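Local coordinates for protein extracellular ligand-binding receptor (PDB 3UKJ) that probably captures aromatic acids derived from lignin for uptake, and holds 3-(4-hydroxyphenyl)pyruvic acid in its ligand pocket, at residues A[36-41]-A[297-302]; A[72-77]-A[289-294]; A[7-12]-A[44-49]; A[60-65]-A[86-91]. One frame throughout, in Å; residues are numbered along the deposited sequence.

Interaction 1 of 4, residues A[36-41]-A[297-302]; sequences KEIGGH and VIPVAL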
# COMPACT_ATOMS: atom_id res chain seq x y z
N LYS A 36 13.05 -9.37 -15.87
CA LYS A 36 12.74 -10.81 -15.94
C LYS A 36 13.98 -11.68 -15.96
O LYS A 36 13.88 -12.89 -16.14
CB LYS A 36 11.80 -11.14 -17.12
CG LYS A 36 10.68 -10.11 -17.35
CD LYS A 36 9.60 -10.17 -16.28
CE LYS A 36 8.34 -9.41 -16.72
NZ LYS A 36 8.62 -7.96 -16.96
N GLU A 37 15.14 -11.07 -15.77
CA GLU A 37 16.38 -11.81 -15.60
C GLU A 37 17.03 -11.12 -14.43
O GLU A 37 17.18 -9.91 -14.47
CB GLU A 37 17.28 -11.65 -16.84
CG GLU A 37 18.61 -12.42 -16.79
CD GLU A 37 18.53 -13.87 -17.26
OE1 GLU A 37 17.45 -14.32 -17.75
OE2 GLU A 37 19.58 -14.55 -17.16
N ILE A 38 17.44 -11.88 -13.41
CA ILE A 38 18.10 -11.27 -12.26
C ILE A 38 19.25 -12.15 -11.84
O ILE A 38 19.10 -13.36 -11.75
CB ILE A 38 17.13 -11.07 -11.02
CG1 ILE A 38 15.87 -10.29 -11.47
CG2 ILE A 38 17.91 -10.37 -9.88
CD1 ILE A 38 14.76 -10.10 -10.39
N GLY A 39 20.40 -11.55 -11.55
CA GLY A 39 21.52 -12.35 -11.03
C GLY A 39 22.00 -13.39 -12.05
O GLY A 39 22.62 -14.40 -11.68
N GLY A 40 21.66 -13.20 -13.32
CA GLY A 40 22.04 -14.15 -14.36
C GLY A 40 21.08 -15.33 -14.54
O GLY A 40 21.42 -16.29 -15.23
N HIS A 41 19.94 -15.28 -13.84
CA HIS A 41 18.91 -16.32 -13.90
C HIS A 41 17.61 -15.78 -14.48
O HIS A 41 17.19 -14.69 -14.11
CB HIS A 41 18.63 -16.83 -12.49
CG HIS A 41 19.71 -17.72 -11.95
ND1 HIS A 41 20.91 -17.24 -11.48
CD2 HIS A 41 19.76 -19.07 -11.83
CE1 HIS A 41 21.70 -18.26 -11.21
NE2 HIS A 41 21.00 -19.37 -11.31
N VAL A 297 18.40 -8.65 -3.41
CA VAL A 297 18.57 -9.84 -2.54
C VAL A 297 18.92 -11.11 -3.28
O VAL A 297 19.59 -11.98 -2.74
CB VAL A 297 17.40 -10.07 -1.53
CG1 VAL A 297 17.35 -8.88 -0.53
CG2 VAL A 297 16.04 -10.32 -2.24
N ILE A 298 18.44 -11.23 -4.52
CA ILE A 298 18.74 -12.43 -5.31
C ILE A 298 20.24 -12.71 -5.53
O ILE A 298 20.71 -13.84 -5.25
CB ILE A 298 17.91 -12.49 -6.61
CG1 ILE A 298 16.47 -12.87 -6.27
CG2 ILE A 298 18.55 -13.49 -7.55
CD1 ILE A 298 15.52 -12.82 -7.47
N PRO A 299 21.02 -11.71 -6.00
CA PRO A 299 22.43 -12.03 -6.20
C PRO A 299 23.12 -12.40 -4.90
O PRO A 299 23.99 -13.27 -4.90
CB PRO A 299 22.99 -10.71 -6.78
CG PRO A 299 21.81 -10.09 -7.47
CD PRO A 299 20.67 -10.38 -6.53
N VAL A 300 22.62 -11.89 -3.78
CA VAL A 300 23.20 -12.26 -2.49
C VAL A 300 22.86 -13.70 -2.08
O VAL A 300 23.75 -14.50 -1.78
CB VAL A 300 22.80 -11.27 -1.37
CG1 VAL A 300 23.38 -11.71 -0.02
CG2 VAL A 300 23.28 -9.86 -1.74
N ALA A 301 21.62 -14.11 -2.34
CA ALA A 301 21.15 -15.45 -2.00
C ALA A 301 21.85 -16.49 -2.87
O ALA A 301 22.22 -17.57 -2.38
CB ALA A 301 19.63 -15.54 -2.20
N LEU A 302 22.12 -16.13 -4.12
CA LEU A 302 22.81 -17.03 -5.05
C LEU A 302 24.23 -17.38 -4.64
O LEU A 302 24.79 -18.39 -5.13
CB LEU A 302 22.80 -16.45 -6.47
CG LEU A 302 21.48 -16.54 -7.23
CD1 LEU A 302 21.52 -15.63 -8.47
CD2 LEU A 302 21.13 -17.98 -7.60
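The type I' beta turn from Ile38 to His41, at the tip of the hairpin that joins strand 37-38 to strand 41-49, packs against Ile298, Pro299 and Leu302 of helix 282-304. Ile38 sends CG2 across to Ile298 CB at 3.9 Å, the two side chains crossing at about a right angle. Next along the turn, Gly39 CA lies 4.2 Å from Pro299 CG. At the other end Leu302 lays its two methyls against the imidazole of His41: CD2 sits over one ring face, 4.0 Å from the ring centroid, as a CH-pi contact, while CD1 is 3.5 Å from His41 ND1. Chi1 of -74° puts His41 CG beside its own backbone N, and ND1 then meets Gly39 O in the ring plane through a weak hydrogen bond of 3.3 Å. With alanine at His41, Leu302 would probably lose the flat surface under CD2, and Gly39 O its weak donor. Ile8 touches both His41 and Ile298 from the neighbouring strand, and Pro307 touches both His41 and Leu302. Turn and helix are thus held by van der Waals and CH-pi contact; the weak bond lies inside the turn and probably steadies the ring on which Leu302 rests.

Interaction 2 of 4, residues A[72-77]-A[289-294]; sequences VIMGSS and DAFKVL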
# COMPACT_ATOMS: atom_id res chain seq x y z
N VAL A 72 9.90 -17.10 -3.97
CA VAL A 72 9.32 -15.91 -3.31
C VAL A 72 7.87 -15.86 -3.69
O VAL A 72 7.51 -16.21 -4.82
CB VAL A 72 10.02 -14.62 -3.79
CG1 VAL A 72 9.32 -13.35 -3.19
CG2 VAL A 72 11.54 -14.67 -3.48
N ILE A 73 7.02 -15.42 -2.75
CA ILE A 73 5.64 -15.12 -3.08
C ILE A 73 5.32 -13.66 -2.76
O ILE A 73 6.08 -13.00 -2.05
CB ILE A 73 4.61 -16.09 -2.44
CG1 ILE A 73 4.58 -15.97 -0.90
CG2 ILE A 73 4.88 -17.56 -2.92
CD1 ILE A 73 3.48 -16.84 -0.25
N MSE A 74 4.32 -13.13 -3.44
CA MSE A 74 4.01 -11.70 -3.41
C MSE A 74 2.50 -11.47 -3.47
O MSE A 74 1.76 -12.22 -4.19
CB MSE A 74 4.69 -11.01 -4.61
CG MSE A 74 4.54 -9.50 -4.69
SE MSE A 74 5.47 -8.84 -6.30
CE MSE A 74 6.90 -9.97 -6.34
N GLY A 75 2.06 -10.40 -2.79
CA GLY A 75 0.63 -9.99 -2.78
C GLY A 75 0.11 -9.80 -1.35
O GLY A 75 0.90 -9.80 -0.40
N SER A 76 -1.20 -9.64 -1.16
CA SER A 76 -2.18 -9.36 -2.20
C SER A 76 -2.39 -7.84 -2.25
O SER A 76 -1.47 -7.10 -1.93
CB SER A 76 -3.46 -10.14 -1.88
OG SER A 76 -4.52 -9.88 -2.79
N SER A 77 -3.51 -7.38 -2.80
CA SER A 77 -3.73 -5.96 -3.05
C SER A 77 -4.38 -5.19 -1.92
O SER A 77 -4.25 -3.96 -1.84
CB SER A 77 -4.55 -5.77 -4.33
OG SER A 77 -3.87 -6.35 -5.45
N ASP A 289 8.46 -1.90 -7.03
CA ASP A 289 9.46 -1.86 -5.96
C ASP A 289 9.86 -3.26 -5.45
O ASP A 289 10.99 -3.46 -5.00
CB ASP A 289 9.01 -0.96 -4.82
CG ASP A 289 9.03 0.49 -5.20
OD1 ASP A 289 9.57 0.83 -6.30
OD2 ASP A 289 8.51 1.30 -4.42
N ALA A 290 8.90 -4.18 -5.47
CA ALA A 290 9.14 -5.50 -4.94
C ALA A 290 10.28 -6.11 -5.78
O ALA A 290 11.10 -6.84 -5.24
CB ALA A 290 7.87 -6.34 -5.06
N PHE A 291 10.26 -5.85 -7.09
CA PHE A 291 11.36 -6.32 -7.96
C PHE A 291 12.67 -5.58 -7.74
O PHE A 291 13.70 -6.19 -7.86
CB PHE A 291 10.94 -6.36 -9.41
CG PHE A 291 10.16 -7.58 -9.76
CD1 PHE A 291 8.83 -7.71 -9.36
CD2 PHE A 291 10.81 -8.68 -10.34
CE1 PHE A 291 8.13 -8.93 -9.57
CE2 PHE A 291 10.11 -9.87 -10.59
CZ PHE A 291 8.79 -10.00 -10.17
N LYS A 292 12.62 -4.30 -7.36
CA LYS A 292 13.85 -3.60 -7.00
C LYS A 292 14.46 -4.32 -5.80
O LYS A 292 15.66 -4.48 -5.69
CB LYS A 292 13.62 -2.10 -6.67
CG LYS A 292 13.22 -1.26 -7.88
CD LYS A 292 14.16 -1.38 -9.06
CE LYS A 292 15.51 -0.78 -8.76
NZ LYS A 292 16.16 -0.57 -10.10
N VAL A 293 13.59 -4.75 -4.88
CA VAL A 293 14.04 -5.52 -3.71
C VAL A 293 14.69 -6.85 -4.13
O VAL A 293 15.78 -7.20 -3.68
CB VAL A 293 12.93 -5.71 -2.69
CG1 VAL A 293 13.37 -6.63 -1.55
CG2 VAL A 293 12.48 -4.34 -2.13
N LEU A 294 14.00 -7.58 -4.99
CA LEU A 294 14.53 -8.82 -5.51
C LEU A 294 15.87 -8.65 -6.24
O LEU A 294 16.73 -9.53 -6.14
CB LEU A 294 13.48 -9.50 -6.40
CG LEU A 294 12.27 -10.06 -5.67
CD1 LEU A 294 11.26 -10.61 -6.70
CD2 LEU A 294 12.60 -11.06 -4.56
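Met74, a selenomethionine in this crystal, makes the tight part of the contact between strand 72-75 and helix 282-304. Its chain leaves the strand fully extended, CG anti to the backbone N (chi1 -177°), and turns only at the last torsion, chi3 -36°. The extended part carries SE to within 3.7 Å of Ala290 CB, and the final bend takes the methyl off toward the aromatic ring, where Met74 CE stands 3.6 Å from Phe291 CE1. SE lies 5.4 Å from the centroid of the Phe291 ring, an oblique Met-aromatic contact with the two side chains crossing nearly at right angles. On the helix side, Leu294 CD1 lies over the centre of that same ring, 4.1 Å above its plane, which is likely to limit how it can turn.

Toward Val72 the packing thins. Val72 CG2 and Leu294 CD2 meet at 3.9 Å as their side chains slide past each other in opposite directions, and Met74 CE is 4.4 Å from Leu294 CD1. Every touching residue is buried; the solvent side belongs to Lys292, on the far flank of the helix. Val10 and Ile12 of the adjoining strand also touch Met74, and farther along the chain Ser77 touches the bound ligand. The contact is wholly apolar, so it depends on shape and dispersion, with the polarisable chalcogen of Met74, selenium here and sulfur in ordinary methionine, at its centre.

Interaction 3 of 4, residues A[7-12]-A[44-49]; sequences EITVGI and KMIVLD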
# COMPACT_ATOMS: atom_id res chain seq x y z
N GLU A 7 15.75 -21.36 -13.44
CA GLU A 7 14.83 -20.26 -13.14
C GLU A 7 14.56 -20.02 -11.64
O GLU A 7 14.68 -20.93 -10.80
CB GLU A 7 13.51 -20.42 -13.93
CG GLU A 7 12.55 -21.39 -13.29
CD GLU A 7 11.57 -22.04 -14.28
OE1 GLU A 7 11.39 -21.55 -15.42
OE2 GLU A 7 11.12 -23.15 -13.96
N ILE A 8 14.25 -18.77 -11.34
CA ILE A 8 13.80 -18.35 -10.00
C ILE A 8 12.32 -18.09 -10.12
O ILE A 8 11.87 -17.46 -11.09
CB ILE A 8 14.54 -17.10 -9.52
CG1 ILE A 8 16.01 -17.43 -9.26
CG2 ILE A 8 13.88 -16.52 -8.24
CD1 ILE A 8 16.93 -16.21 -9.12
N THR A 9 11.54 -18.71 -9.23
CA THR A 9 10.09 -18.75 -9.39
C THR A 9 9.41 -17.79 -8.39
O THR A 9 9.61 -17.89 -7.17
CB THR A 9 9.55 -20.19 -9.22
OG1 THR A 9 10.25 -21.07 -10.13
CG2 THR A 9 8.06 -20.25 -9.48
N VAL A 10 8.60 -16.88 -8.91
CA VAL A 10 7.92 -15.85 -8.09
C VAL A 10 6.44 -16.00 -8.32
O VAL A 10 5.97 -15.80 -9.42
CB VAL A 10 8.38 -14.40 -8.42
CG1 VAL A 10 7.67 -13.38 -7.48
CG2 VAL A 10 9.91 -14.26 -8.24
N GLY A 11 5.71 -16.34 -7.25
CA GLY A 11 4.26 -16.46 -7.32
C GLY A 11 3.64 -15.18 -6.83
O GLY A 11 3.97 -14.70 -5.74
N ILE A 12 2.71 -14.63 -7.61
CA ILE A 12 2.12 -13.33 -7.29
C ILE A 12 0.62 -13.48 -7.32
O ILE A 12 0.03 -13.88 -8.36
CB ILE A 12 2.54 -12.25 -8.35
CG1 ILE A 12 4.07 -12.23 -8.44
CG2 ILE A 12 1.90 -10.90 -7.94
CD1 ILE A 12 4.63 -11.45 -9.62
N LYS A 44 10.68 -16.78 -13.54
CA LYS A 44 9.39 -17.32 -13.96
C LYS A 44 8.33 -16.78 -13.01
O LYS A 44 8.41 -17.02 -11.80
CB LYS A 44 9.42 -18.85 -13.89
CG LYS A 44 8.17 -19.55 -14.43
CD LYS A 44 7.94 -19.26 -15.89
CE LYS A 44 6.61 -19.84 -16.36
NZ LYS A 44 6.35 -21.18 -15.74
N MSE A 45 7.44 -15.94 -13.53
CA MSE A 45 6.37 -15.34 -12.73
C MSE A 45 5.09 -16.13 -12.95
O MSE A 45 4.81 -16.58 -14.08
CB MSE A 45 6.14 -13.88 -13.13
CG MSE A 45 7.23 -12.85 -12.68
SE MSE A 45 6.59 -11.03 -13.11
CE MSE A 45 5.65 -11.28 -14.78
N ILE A 46 4.37 -16.38 -11.87
CA ILE A 46 3.03 -16.96 -11.96
C ILE A 46 2.11 -15.98 -11.26
O ILE A 46 2.37 -15.59 -10.11
CB ILE A 46 2.97 -18.30 -11.27
CG1 ILE A 46 4.07 -19.20 -11.84
CG2 ILE A 46 1.56 -18.91 -11.44
CD1 ILE A 46 4.42 -20.35 -10.97
N VAL A 47 1.20 -15.40 -12.05
CA VAL A 47 0.37 -14.28 -11.57
C VAL A 47 -1.08 -14.71 -11.62
O VAL A 47 -1.61 -15.02 -12.69
CB VAL A 47 0.57 -13.00 -12.47
CG1 VAL A 47 -0.18 -11.84 -11.87
CG2 VAL A 47 2.05 -12.65 -12.66
N LEU A 48 -1.73 -14.65 -10.45
CA LEU A 48 -3.11 -15.07 -10.32
C LEU A 48 -3.97 -14.01 -9.64
O LEU A 48 -3.49 -13.28 -8.79
CB LEU A 48 -3.21 -16.37 -9.50
CG LEU A 48 -2.61 -17.62 -10.14
CD1 LEU A 48 -2.67 -18.82 -9.16
CD2 LEU A 48 -3.33 -17.96 -11.47
N ASP A 49 -5.20 -13.86 -10.11
CA ASP A 49 -6.18 -13.03 -9.43
C ASP A 49 -6.68 -13.79 -8.18
O ASP A 49 -6.89 -15.02 -8.24
CB ASP A 49 -7.36 -12.79 -10.39
CG ASP A 49 -8.50 -11.99 -9.76
OD1 ASP A 49 -8.23 -11.13 -8.90
OD2 ASP A 49 -9.66 -12.17 -10.23
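Ile8 and Lys44 make the first bond between segments 7-12 and 44-49: Lys44 N donates a hydrogen bond to Ile8 O at 2.8 Å. Lys44 O then takes Val10 N at 2.9 Å, with an N-H...O angle of 171°. Val10 O accepts Ile46 N at 3.0 Å, the donor tilted 18° from the carbonyl plane. Ile46 O receives Ile12 N at 2.7 Å, and Ile12 O receives Leu48 N at 2.8 Å. The carbonyls of Lys44, Val10, Ile46 and Ile12 each take a CA-H...O contact as well, from Thr9, Met45, Gly11 and Val47 in turn.

These are parallel strands of the open sheet of one lobe, as in type I periplasmic binding proteins, with helix 21-30 and strand 37-38 between them in sequence. Val10 and Ile12 spend both N and O here; Ile8 gives its O to Lys44 and has a further backbone bond with Pro42. Gly11 bonds Val72 and Met74 on the other side of its strand. Thr9 N is taken by the carboxylate of Asp71.

Side chains pair up on both faces of the sheet. Thr9 CG2 meets Ile46 CD1 at 3.9 Å on one, and Ile12 CD1 meets Met45 SE at 4.0 Å on the other. At the exposed end Glu7 lies alongside Lys44, and its OE1 comes within 3.7 Å of Lys44 CB.

Interaction 4 of 4, residues A[60-65]-A[86-91]; sequences NARRFV and SNVANE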
# COMPACT_ATOMS: atom_id res chain seq x y z
N ASN A 60 -4.21 -19.60 -3.67
CA ASN A 60 -3.15 -19.21 -4.61
C ASN A 60 -1.76 -19.35 -3.98
O ASN A 60 -0.87 -19.98 -4.60
CB ASN A 60 -3.33 -17.77 -5.09
CG ASN A 60 -4.48 -17.63 -6.06
OD1 ASN A 60 -5.14 -18.61 -6.46
ND2 ASN A 60 -4.83 -16.37 -6.32
N ALA A 61 -1.60 -18.81 -2.77
CA ALA A 61 -0.30 -18.84 -2.08
C ALA A 61 0.10 -20.29 -1.79
O ALA A 61 1.27 -20.67 -2.00
CB ALA A 61 -0.36 -18.03 -0.77
N ARG A 62 -0.87 -21.12 -1.39
CA ARG A 62 -0.54 -22.52 -1.06
C ARG A 62 -0.00 -23.22 -2.30
O ARG A 62 0.97 -23.98 -2.22
CB ARG A 62 -1.74 -23.30 -0.47
CG ARG A 62 -1.40 -24.74 -0.03
CD ARG A 62 -0.47 -24.80 1.18
NE ARG A 62 -1.16 -24.42 2.43
CZ ARG A 62 -0.55 -24.11 3.58
NH1 ARG A 62 0.77 -24.26 3.71
NH2 ARG A 62 -1.29 -23.65 4.60
N ARG A 63 -0.69 -23.03 -3.43
CA ARG A 63 -0.25 -23.63 -4.67
C ARG A 63 1.08 -23.11 -5.17
O ARG A 63 1.88 -23.90 -5.67
CB ARG A 63 -1.33 -23.48 -5.73
CG ARG A 63 -2.61 -24.30 -5.35
CD ARG A 63 -3.87 -23.82 -6.00
NE ARG A 63 -5.03 -24.56 -5.48
CZ ARG A 63 -6.23 -24.62 -6.07
NH1 ARG A 63 -7.22 -25.26 -5.46
NH2 ARG A 63 -6.50 -23.87 -7.14
N PHE A 64 1.37 -21.83 -4.96
CA PHE A 64 2.67 -21.31 -5.37
C PHE A 64 3.76 -22.03 -4.59
O PHE A 64 4.78 -22.44 -5.15
CB PHE A 64 2.80 -19.81 -5.03
CG PHE A 64 1.89 -18.92 -5.82
CD1 PHE A 64 1.44 -19.27 -7.10
CD2 PHE A 64 1.51 -17.67 -5.29
CE1 PHE A 64 0.63 -18.39 -7.83
CE2 PHE A 64 0.74 -16.77 -6.05
CZ PHE A 64 0.27 -17.15 -7.29
N VAL A 65 3.54 -22.21 -3.29
CA VAL A 65 4.61 -22.72 -2.44
C VAL A 65 4.85 -24.22 -2.59
O VAL A 65 5.96 -24.71 -2.31
CB VAL A 65 4.51 -22.24 -0.94
CG1 VAL A 65 4.46 -20.74 -0.86
CG2 VAL A 65 3.33 -22.86 -0.21
N SER A 86 0.45 -13.91 3.99
CA SER A 86 1.50 -13.91 5.01
C SER A 86 1.41 -15.16 5.90
O SER A 86 2.45 -15.73 6.28
CB SER A 86 1.41 -12.65 5.87
OG SER A 86 2.44 -12.62 6.87
N ASN A 87 0.19 -15.58 6.24
CA ASN A 87 0.05 -16.77 7.09
C ASN A 87 0.58 -18.03 6.38
O ASN A 87 1.37 -18.79 6.95
CB ASN A 87 -1.43 -16.94 7.52
CG ASN A 87 -1.90 -15.81 8.47
OD1 ASN A 87 -1.09 -15.07 9.07
ND2 ASN A 87 -3.22 -15.71 8.64
N VAL A 88 0.31 -18.14 5.07
CA VAL A 88 0.88 -19.25 4.30
C VAL A 88 2.42 -19.20 4.25
O VAL A 88 3.12 -20.22 4.50
CB VAL A 88 0.26 -19.34 2.85
CG1 VAL A 88 1.01 -20.40 2.01
CG2 VAL A 88 -1.23 -19.67 2.91
N ALA A 89 2.93 -18.01 4.00
CA ALA A 89 4.38 -17.76 3.91
C ALA A 89 5.11 -18.15 5.19
O ALA A 89 6.19 -18.74 5.15
CB ALA A 89 4.63 -16.30 3.60
N ASN A 90 4.50 -17.84 6.33
CA ASN A 90 5.16 -18.06 7.63
C ASN A 90 5.08 -19.52 8.12
O ASN A 90 5.83 -19.94 9.01
CB ASN A 90 4.65 -17.06 8.68
CG ASN A 90 5.33 -15.70 8.56
OD1 ASN A 90 6.40 -15.46 9.15
ND2 ASN A 90 4.79 -14.85 7.68
N GLU A 91 4.09 -20.23 7.62
CA GLU A 91 4.00 -21.67 7.88
C GLU A 91 4.88 -22.47 6.93
O GLU A 91 5.62 -23.35 7.36
CB GLU A 91 2.57 -22.14 7.73
CG GLU A 91 2.46 -23.64 8.01
CD GLU A 91 1.08 -24.15 7.84
OE1 GLU A 91 0.68 -24.38 6.69
OE2 GLU A 91 0.44 -24.41 8.87
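Val88 of helix 79-92 is the centre of this helix pair, set against Ala61, Arg62 and Val65 of helix 54-65. From its base outward, CB of Val88 lies 3.9 Å from Ala61 CB. The CG2 branch stays by the same methyl, at 4.1 Å from Ala61 CB. CG1, anti to the Val88 backbone N (chi1 173°), sits between Ala61 and Val65, 4.0 Å from Val65 CG2, and also lies beneath one face of the Arg62 guanidinium.

Arg62 arches over this valine. Its chain, bent at chi2 and chi3, brings the guanidinium across to Glu91, one turn beyond Val88. NH1 and NH2 of Arg62 grip a single oxygen, Glu91 OE1, each at 3.0 Å. Both bonds are bent, near 134° at the hydrogen, and the guanidinium and carboxylate planes stand 34° apart. With a leucine in place of Arg62, Glu91 OE1 would probably be left without its cationic mate, its carboxylate set free to turn.

The axes of the two segments come within 9.3 Å, and strand 72-75, between the two helices in sequence, lies below them with Ile73 touching Ala61, Val65 and Ala89. Apolar contact thus fills the side near the sheet, and the ion pair bridges the outer rim, where partial exposure to water is likely to weaken its pull.

How the interactions relate
All four contacts belong to one lobe and its six-stranded sheet. Interaction 3 pairs two of the strands. Interactions 1 and 2 share helix 282-304, their centres 14 Å apart, and dock it on the sheet face carrying Met74 and Ile12. Interaction 4 joins two helices on the other face, where Ile73 and Ile46 point, so strand 72-75 serves both layers. Interactions 2 and 3, centres 10 Å apart, meet where strands 8-14 and 72-75 run side by side. Along the chain, segments 7-12 through 86-91 come early; segments 289-294 and 297-302 come some two hundred residues later, after most of the other lobe, whose sheet begins with strand 137-143, and complete the three-layered lobe beside the ligand cleft.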